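Local coordinates for protein probable enoyl-CoA hydratase/isomerase (Mycobacterium abscessus, PDB 3SWX) that probably acts as an enoyl-CoA hydratase or isomerase of the crotonase superfamily, working on acyl-CoA thioesters, at residues B[243-247]-B[261-265]; B[53-57]-B[204-209]; B[109-115]-B[132-138]. One frame throughout, in Å; residues are numbered along the deposited sequence.

The three contacts illustrate how chemistry follows place in a fold. Interaction 3 is chiefly backbone pairing, with apolar side chains packed beside it: two parallel strands on successive turns of the crotonase spiral, untouched by other subunits. Interaction 2, well buried, seats the bend between two helices against the start of a core strand, with an arginine as its polar centre. Interaction 1, partly buried at the chain terminus, is built on carboxylates held by backbone amides, with one salt bridge. Interactions 1 and 2 touch, since R55 NH2 meets F262 O at 2.9 Å, probably a hydrogen bond, and both reach the second subunit. Interaction 3 lies across the chain's centre from both.

Interaction 1: B[243-247]-B[261-265]; sequences TSEDA and EFVGR
The N-terminus of a helix attracts carboxylates, and 243-247 with 261-265 does this with the end of the chain itself. Residues 245-247 open helix 245-255 (phi/psi near -60/-40), preceded by S244 in extended conformation (-81/155). Opposite, 261-265 is irregular, running extended through F262 (-80/148) and turning at G264 (82/31). The two run in opposite senses: S244 faces R265 and D246 faces F262, each pair with CA atoms 5.5 Å apart.

Backbone amides of the first helical turn take the C-terminal carboxylate: E245 N donates to R265 O and D246 N to R265 OXT, both at 2.8 Å. S244 is the N-cap; in the p rotamer its OG accepts from A247 N at 3.2 Å, and it is also hydrogen-bonded to L241 O. D246 (chi1 m) returns the pattern with its side chain, OD1 accepting from V263 N at 2.8 Å and OD2 from G264 N at 2.6 Å.

In enzymes of the crotonase fold the C-terminal helices pack beyond the spiral core, and here the tail folds back on the last of them. The ionic element is an exposed salt bridge, R265 NE to E245 OE1 at 2.6 Å, made with E245 at m,t and R265 at p,t,t.

Van der Waals contacts surround the D246 oxygens: F262 CB (chi1 m, chi2 -67°) lies 3.6 Å from D246 OD2, D246 O approaches the ring edge, 3.4 Å from F262 CE1, and V263 CG2 sits 3.3 Å from D246 OD1. F262 also packs on P209 of helix 209-225 and touches N141 of the second subunit.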
loop_
_atom_site.group_PDB
_atom_site.type_symbol
_atom_site.label_atom_id
_atom_site.label_comp_id
_atom_site.label_asym_id
_atom_site.label_seq_id
_atom_site.Cartn_x
_atom_site.Cartn_y
_atom_site.Cartn_z
ATOM N N THR B 243 3.739 31.520 8.121
ATOM C CA THR B 243 4.651 32.482 8.707
ATOM C C THR B 243 5.811 32.837 7.771
ATOM O O THR B 243 6.493 33.864 7.951
ATOM C CB THR B 243 5.175 31.857 10.029
ATOM O OG1 THR B 243 4.451 32.421 11.120
ATOM C CG2 THR B 243 6.691 32.001 10.211
ATOM N N SER B 244 6.034 31.988 6.775
ATOM C CA SER B 244 7.183 32.122 5.895
ATOM C C SER B 244 6.936 33.174 4.803
ATOM O O SER B 244 5.790 33.466 4.432
ATOM C CB SER B 244 7.522 30.765 5.261
ATOM O OG SER B 244 6.577 30.436 4.264
ATOM N N GLU B 245 8.024 33.735 4.287
ATOM C CA GLU B 245 7.938 34.634 3.129
ATOM C C GLU B 245 7.233 33.984 1.943
ATOM O O GLU B 245 6.456 34.631 1.218
ATOM C CB GLU B 245 9.326 35.016 2.648
ATOM C CG GLU B 245 10.053 35.951 3.538
ATOM C CD GLU B 245 11.208 36.576 2.818
ATOM O OE1 GLU B 245 12.323 36.488 3.357
ATOM O OE2 GLU B 245 10.994 37.113 1.702
ATOM N N ASP B 246 7.543 32.712 1.730
ATOM C CA ASP B 246 7.011 31.984 0.584
ATOM C C ASP B 246 5.483 31.811 0.623
ATOM O O ASP B 246 4.839 31.806 -0.444
ATOM C CB ASP B 246 7.733 30.629 0.427
ATOM C CG ASP B 246 9.128 30.779 -0.187
ATOM O OD1 ASP B 246 9.440 31.871 -0.710
ATOM O OD2 ASP B 246 9.902 29.807 -0.168
ATOM N N ALA B 247 4.891 31.673 1.817
ATOM C CA ALA B 247 3.416 31.582 1.901
ATOM C C ALA B 247 2.736 32.882 1.415
ATOM O O ALA B 247 1.768 32.845 0.650
ATOM C CB ALA B 247 2.972 31.220 3.298
ATOM N N GLU B 261 7.708 33.216 -7.471
ATOM C CA GLU B 261 9.148 32.920 -7.437
ATOM C C GLU B 261 9.544 32.718 -5.972
ATOM O O GLU B 261 9.763 33.686 -5.246
ATOM C CB GLU B 261 9.962 34.083 -8.029
ATOM N N PHE B 262 9.619 31.471 -5.525
ATOM C CA PHE B 262 9.866 31.187 -4.099
ATOM C C PHE B 262 11.334 31.315 -3.731
ATOM O O PHE B 262 12.199 31.014 -4.545
ATOM C CB PHE B 262 9.375 29.788 -3.739
ATOM C CG PHE B 262 7.891 29.610 -3.912
ATOM C CD1 PHE B 262 6.996 30.299 -3.097
ATOM C CD2 PHE B 262 7.395 28.773 -4.887
ATOM C CE1 PHE B 262 5.637 30.145 -3.259
ATOM C CE2 PHE B 262 6.020 28.592 -5.046
ATOM C CZ PHE B 262 5.144 29.284 -4.240
ATOM N N VAL B 263 11.595 31.738 -2.494
ATOM C CA VAL B 263 12.967 31.914 -1.981
ATOM C C VAL B 263 13.415 30.887 -0.938
ATOM O O VAL B 263 14.593 30.846 -0.594
ATOM C CB VAL B 263 13.162 33.326 -1.373
ATOM C CG1 VAL B 263 12.949 34.380 -2.447
ATOM C CG2 VAL B 263 12.220 33.557 -0.195
ATOM N N GLY B 264 12.496 30.066 -0.427
ATOM C CA GLY B 264 12.861 29.036 0.543
ATOM C C GLY B 264 12.983 29.540 1.978
ATOM O O GLY B 264 13.787 29.023 2.756
ATOM N N ARG B 265 12.189 30.548 2.322
ATOM C CA ARG B 265 12.050 30.995 3.694
ATOM C C ARG B 265 10.709 31.716 3.829
ATOM O O ARG B 265 10.372 32.320 4.849
ATOM C CB ARG B 265 13.222 31.907 4.083
ATOM C CG ARG B 265 13.468 33.046 3.119
ATOM C CD ARG B 265 14.567 33.971 3.583
ATOM N NE ARG B 265 14.518 35.206 2.809
ATOM C CZ ARG B 265 15.125 35.414 1.640
ATOM N NH1 ARG B 265 15.883 34.485 1.068
ATOM N NH2 ARG B 265 14.980 36.577 1.037
ATOM O OXT ARG B 265 9.911 31.710 2.877
#

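Interaction 2: B[53-57]-B[204-209]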
loop_
_atom_site.group_PDB
_atom_site.type_symbol
_atom_site.label_atom_id
_atom_site.label_comp_id
_atom_site.label_asym_id
_atom_site.label_seq_id
_atom_site.Cartn_x
_atom_site.Cartn_y
_atom_site.Cartn_z
ATOM N N ASP B 53 20.976 25.741 -1.519
ATOM C CA ASP B 53 20.719 26.155 -2.899
ATOM C C ASP B 53 20.048 25.037 -3.710
ATOM O O ASP B 53 19.542 25.290 -4.807
ATOM C CB ASP B 53 22.018 26.538 -3.617
ATOM C CG ASP B 53 22.570 27.876 -3.180
ATOM O OD1 ASP B 53 21.846 28.665 -2.527
ATOM O OD2 ASP B 53 23.745 28.142 -3.514
ATOM N N LEU B 54 20.050 23.813 -3.194
ATOM C CA LEU B 54 19.546 22.676 -3.953
ATOM C C LEU B 54 18.165 22.266 -3.460
ATOM O O LEU B 54 17.932 22.159 -2.261
ATOM C CB LEU B 54 20.537 21.519 -3.898
ATOM C CG LEU B 54 21.908 21.865 -4.493
ATOM C CD1 LEU B 54 22.920 20.721 -4.272
ATOM C CD2 LEU B 54 21.815 22.236 -6.000
ATOM N N ARG B 55 17.261 22.039 -4.404
ATOM C CA ARG B 55 15.868 21.759 -4.098
ATOM C C ARG B 55 15.409 20.352 -4.494
ATOM O O ARG B 55 14.325 19.939 -4.094
ATOM C CB ARG B 55 14.986 22.791 -4.812
ATOM C CG ARG B 55 15.259 24.234 -4.390
ATOM C CD ARG B 55 14.338 25.224 -5.081
ATOM N NE ARG B 55 14.512 26.559 -4.502
ATOM C CZ ARG B 55 13.708 27.603 -4.727
ATOM N NH1 ARG B 55 12.654 27.496 -5.522
ATOM N NH2 ARG B 55 13.940 28.759 -4.129
ATOM N N ALA B 56 16.212 19.662 -5.304
ATOM C CA ALA B 56 15.915 18.318 -5.809
ATOM C C ALA B 56 17.208 17.669 -6.293
ATOM O O ALA B 56 18.167 18.360 -6.614
ATOM C CB ALA B 56 14.917 18.376 -6.931
ATOM N N ALA B 57 17.244 16.347 -6.313
ATOM C CA ALA B 57 18.392 15.624 -6.824
ATOM C C ALA B 57 17.930 14.449 -7.705
ATOM O O ALA B 57 16.955 13.764 -7.384
ATOM C CB ALA B 57 19.306 15.127 -5.682
ATOM N N ILE B 204 9.521 20.389 -9.295
ATOM C CA ILE B 204 9.639 20.380 -7.835
ATOM C C ILE B 204 10.333 21.641 -7.357
ATOM O O ILE B 204 9.887 22.280 -6.386
ATOM C CB ILE B 204 10.385 19.118 -7.325
ATOM C CG1 ILE B 204 9.520 17.875 -7.542
ATOM C CG2 ILE B 204 10.679 19.232 -5.832
ATOM C CD1 ILE B 204 10.178 16.566 -7.136
ATOM N N ALA B 205 11.401 22.015 -8.066
ATOM C CA ALA B 205 12.193 23.196 -7.723
ATOM C C ALA B 205 11.480 24.543 -7.934
ATOM O O ALA B 205 11.925 25.560 -7.398
ATOM C CB ALA B 205 13.550 23.164 -8.475
ATOM N N ARG B 206 10.401 24.571 -8.716
ATOM C CA ARG B 206 9.573 25.774 -8.848
ATOM C C ARG B 206 8.564 25.899 -7.689
ATOM O O ARG B 206 7.935 26.944 -7.525
ATOM C CB ARG B 206 8.802 25.793 -10.185
ATOM C CG ARG B 206 9.665 25.840 -11.436
ATOM C CD ARG B 206 8.857 26.173 -12.691
ATOM N NE ARG B 206 7.887 25.129 -13.016
ATOM C CZ ARG B 206 8.156 24.012 -13.704
ATOM N NH1 ARG B 206 7.173 23.151 -13.937
ATOM N NH2 ARG B 206 9.386 23.747 -14.159
ATOM N N GLN B 207 8.408 24.840 -6.882
ATOM C CA GLN B 207 7.480 24.887 -5.754
ATOM C C GLN B 207 8.188 25.395 -4.496
ATOM O O GLN B 207 9.418 25.538 -4.466
ATOM C CB GLN B 207 6.864 23.511 -5.514
ATOM C CG GLN B 207 6.472 22.800 -6.817
ATOM C CD GLN B 207 5.587 23.650 -7.712
ATOM O OE1 GLN B 207 4.626 24.267 -7.245
ATOM N NE2 GLN B 207 5.896 23.673 -8.999
ATOM N N ALA B 208 7.407 25.678 -3.461
ATOM C CA ALA B 208 7.959 26.271 -2.242
ATOM C C ALA B 208 8.745 25.224 -1.471
ATOM O O ALA B 208 8.137 24.278 -0.985
ATOM C CB ALA B 208 6.839 26.824 -1.379
ATOM N N PRO B 209 10.096 25.387 -1.355
ATOM C CA PRO B 209 10.939 24.386 -0.718
ATOM C C PRO B 209 10.519 23.941 0.694
ATOM O O PRO B 209 10.602 22.747 0.982
ATOM C CB PRO B 209 12.323 25.055 -0.651
ATOM C CG PRO B 209 12.329 26.044 -1.758
ATOM C CD PRO B 209 10.898 26.519 -1.865
#
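In the crotonase fold a spiral core of strands is followed by C-terminal helices, and this contact joins the two. Segment 204-209 turns from helix 193-205 into helix 209-225, lying against the entry to core strand 56-61.

I204, in the last part of its helix, sets CG2 4.1 Å from R55 O and 4.5 Å from A56 CB; it also packs on P104, and on T169 of the second subunit. A205 and R55 form the nearest CA pair, 5.4 Å apart. R55 CB and A205 CB meet at 4.0 Å. The carbonyl A205 O receives a hydrogen bond from R55 NH1 at 2.8 Å, close to the guanidinium plane. Near the helix end such a carbonyl can look outward, and the nearly extended arginine reaches it.

At Q207 the chain is drawn round by a bond from Q207 N to I204 O of 3.0 Å. Its side chain turns from R55 to T203 O and to N141 of the second subunit, so the bend also forms part of the interface with that subunit. A208 occupies the N-cap position of the next helix and makes backbone hydrogen bonds to that same subunit.

P209 begins helix 209-225 and completes the pocket around R55, which also has a cation-pi contact with Y18 and a hydrogen bond to F262 O: P209 CG lies over one guanidinium face, 3.5 Å from R55 NE.

Interaction 3: B[109-115]-B[132-138]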
loop_
_atom_site.group_PDB
_atom_site.type_symbol
_atom_site.label_atom_id
_atom_site.label_comp_id
_atom_site.label_asym_id
_atom_site.label_seq_id
_atom_site.Cartn_x
_atom_site.Cartn_y
_atom_site.Cartn_z
ATOM N N VAL B 109 16.281 5.052 -14.141
ATOM C CA VAL B 109 16.867 3.744 -14.393
ATOM C C VAL B 109 16.701 3.297 -15.851
ATOM O O VAL B 109 15.767 3.685 -16.542
ATOM C CB VAL B 109 16.318 2.617 -13.421
ATOM C CG1 VAL B 109 16.508 3.006 -11.929
ATOM C CG2 VAL B 109 14.847 2.245 -13.714
ATOM N N HIS B 110 17.635 2.462 -16.289
ATOM C CA HIS B 110 17.622 1.849 -17.611
ATOM C C HIS B 110 18.466 0.579 -17.542
ATOM O O HIS B 110 19.312 0.451 -16.673
ATOM C CB HIS B 110 18.229 2.802 -18.634
ATOM C CG HIS B 110 19.721 2.928 -18.534
ATOM N ND1 HIS B 110 20.350 3.516 -17.457
ATOM C CD2 HIS B 110 20.708 2.530 -19.376
ATOM C CE1 HIS B 110 21.657 3.478 -17.641
ATOM N NE2 HIS B 110 21.900 2.891 -18.800
ATOM N N GLY B 111 18.237 -0.346 -18.470
ATOM C CA GLY B 111 18.953 -1.631 -18.481
ATOM C C GLY B 111 18.685 -2.436 -17.219
ATOM O O GLY B 111 17.634 -2.288 -16.591
ATOM N N LYS B 112 19.638 -3.270 -16.829
ATOM C CA LYS B 112 19.499 -4.056 -15.591
ATOM C C LYS B 112 19.597 -3.235 -14.319
ATOM O O LYS B 112 20.526 -2.410 -14.125
ATOM C CB LYS B 112 20.526 -5.182 -15.541
ATOM C CG LYS B 112 20.278 -6.209 -16.631
ATOM C CD LYS B 112 21.202 -7.412 -16.490
ATOM C CE LYS B 112 20.886 -8.477 -17.528
ATOM N NZ LYS B 112 21.604 -9.726 -17.164
ATOM N N VAL B 113 18.627 -3.465 -13.451
ATOM C CA VAL B 113 18.597 -2.889 -12.141
ATOM C C VAL B 113 18.618 -4.104 -11.198
ATOM O O VAL B 113 17.571 -4.768 -10.978
ATOM C CB VAL B 113 17.330 -2.029 -11.949
ATOM C CG1 VAL B 113 17.287 -1.429 -10.538
ATOM C CG2 VAL B 113 17.264 -0.915 -13.009
ATOM N N LEU B 114 19.802 -4.443 -10.682
ATOM C CA LEU B 114 19.920 -5.617 -9.836
ATOM C C LEU B 114 20.059 -5.240 -8.379
ATOM O O LEU B 114 20.662 -4.226 -8.064
ATOM C CB LEU B 114 21.124 -6.471 -10.237
ATOM C CG LEU B 114 21.261 -6.826 -11.721
ATOM C CD1 LEU B 114 22.615 -7.538 -11.981
ATOM C CD2 LEU B 114 20.084 -7.653 -12.166
ATOM N N THR B 115 19.523 -6.107 -7.516
ATOM C CA THR B 115 19.769 -6.105 -6.086
ATOM C C THR B 115 19.674 -4.693 -5.466
ATOM O O THR B 115 18.583 -4.121 -5.354
ATOM C CB THR B 115 21.135 -6.817 -5.772
ATOM O OG1 THR B 115 22.207 -6.121 -6.414
ATOM C CG2 THR B 115 21.135 -8.268 -6.257
ATOM N N THR B 132 13.739 0.007 -21.596
ATOM C CA THR B 132 14.633 -1.150 -21.508
ATOM C C THR B 132 14.820 -1.662 -20.084
ATOM O O THR B 132 15.410 -2.704 -19.901
ATOM C CB THR B 132 16.064 -0.840 -22.039
ATOM O OG1 THR B 132 16.742 0.033 -21.119
ATOM C CG2 THR B 132 16.013 -0.189 -23.405
ATOM N N ALA B 133 14.372 -0.927 -19.069
ATOM C CA ALA B 133 14.694 -1.306 -17.692
ATOM C C ALA B 133 14.194 -2.714 -17.366
ATOM O O ALA B 133 13.045 -3.039 -17.639
ATOM C CB ALA B 133 14.116 -0.304 -16.704
ATOM N N THR B 134 15.080 -3.558 -16.837
ATOM C CA THR B 134 14.657 -4.794 -16.157
ATOM C C THR B 134 15.183 -4.834 -14.719
ATOM O O THR B 134 16.141 -4.133 -14.377
ATOM C CB THR B 134 15.101 -6.071 -16.876
ATOM O OG1 THR B 134 16.521 -6.137 -16.870
ATOM C CG2 THR B 134 14.571 -6.132 -18.295
ATOM N N PHE B 135 14.559 -5.672 -13.893
ATOM C CA PHE B 135 14.824 -5.719 -12.451
ATOM C C PHE B 135 14.960 -7.162 -11.939
ATOM O O PHE B 135 14.196 -8.043 -12.332
ATOM C CB PHE B 135 13.686 -5.037 -11.675
ATOM C CG PHE B 135 13.391 -3.632 -12.128
ATOM C CD1 PHE B 135 12.569 -3.403 -13.221
ATOM C CD2 PHE B 135 13.916 -2.543 -11.459
ATOM C CE1 PHE B 135 12.310 -2.121 -13.654
ATOM C CE2 PHE B 135 13.646 -1.250 -11.881
ATOM C CZ PHE B 135 12.844 -1.038 -12.979
ATOM N N ALA B 136 15.907 -7.393 -11.038
ATOM C CA ALA B 136 16.026 -8.700 -10.390
ATOM C C ALA B 136 16.629 -8.624 -8.987
ATOM O O ALA B 136 17.764 -8.140 -8.792
ATOM C CB ALA B 136 16.817 -9.667 -11.271
ATOM N N GLN B 137 15.860 -9.140 -8.021
ATOM C CA GLN B 137 16.247 -9.192 -6.635
ATOM C C GLN B 137 16.969 -10.535 -6.415
ATOM O O GLN B 137 16.397 -11.511 -5.888
ATOM C CB GLN B 137 15.001 -9.032 -5.754
ATOM C CG GLN B 137 15.269 -8.555 -4.338
ATOM C CD GLN B 137 15.474 -7.055 -4.234
ATOM O OE1 GLN B 137 14.513 -6.281 -4.307
ATOM N NE2 GLN B 137 16.720 -6.638 -4.036
ATOM N N LEU B 138 18.245 -10.559 -6.808
ATOM C CA LEU B 138 19.015 -11.790 -6.909
ATOM C C LEU B 138 19.577 -12.364 -5.595
ATOM O O LEU B 138 20.164 -13.454 -5.594
ATOM C CB LEU B 138 20.175 -11.589 -7.909
ATOM C CG LEU B 138 19.806 -11.355 -9.382
ATOM C CD1 LEU B 138 21.055 -10.981 -10.191
ATOM C CD2 LEU B 138 19.119 -12.578 -10.019
#
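Successive turns of the crotonase spiral lie side by side, and segment 109-115 meets 132-138 one turn later. V109, the last residue of strand 105-109, contributes apolar contacts: its CG2 is 4.0 Å from A133 CB and 3.9 Å from F135 CZ. H110 NE2 is hydrogen-bonded to G63 O. G111 makes the kink into the second, smaller sheet with a positive phi of 61°; its N donates to T132 OG1 (3.1 Å), which is also hydrogen-bonded to D130 OD1.

From here the pairing is parallel, with strand axes 4.7 Å apart at 20°. G111 O accepts from T134 N at 2.9 Å. K112 bridges T134 on one face, K112 CG 3.8 Å from T134 OG1. V113 N donates to T134 O (2.7 Å) and V113 O accepts from A136 N (3.1 Å); on the other face, with I118, V113 CB packs 3.5 Å from F135 CD2. L114 CD2 reaches A136 CB (3.9 Å) and L138 CD1 (4.0 Å). T115, at the N-cap position of helix 116-123 but without a side-chain capping bond, closes the series through T115 N to A136 O at 3.0 Å; Q137 NE2, held by E139, adds only a weak bond to T115 O.

Because G111 and V113 both clasp T134, and V113 and T115 both clasp A136, the register is set mainly by main-chain hydrogen bonds, and the apolar pairs V113-F135 and L114-A136 pack in that register.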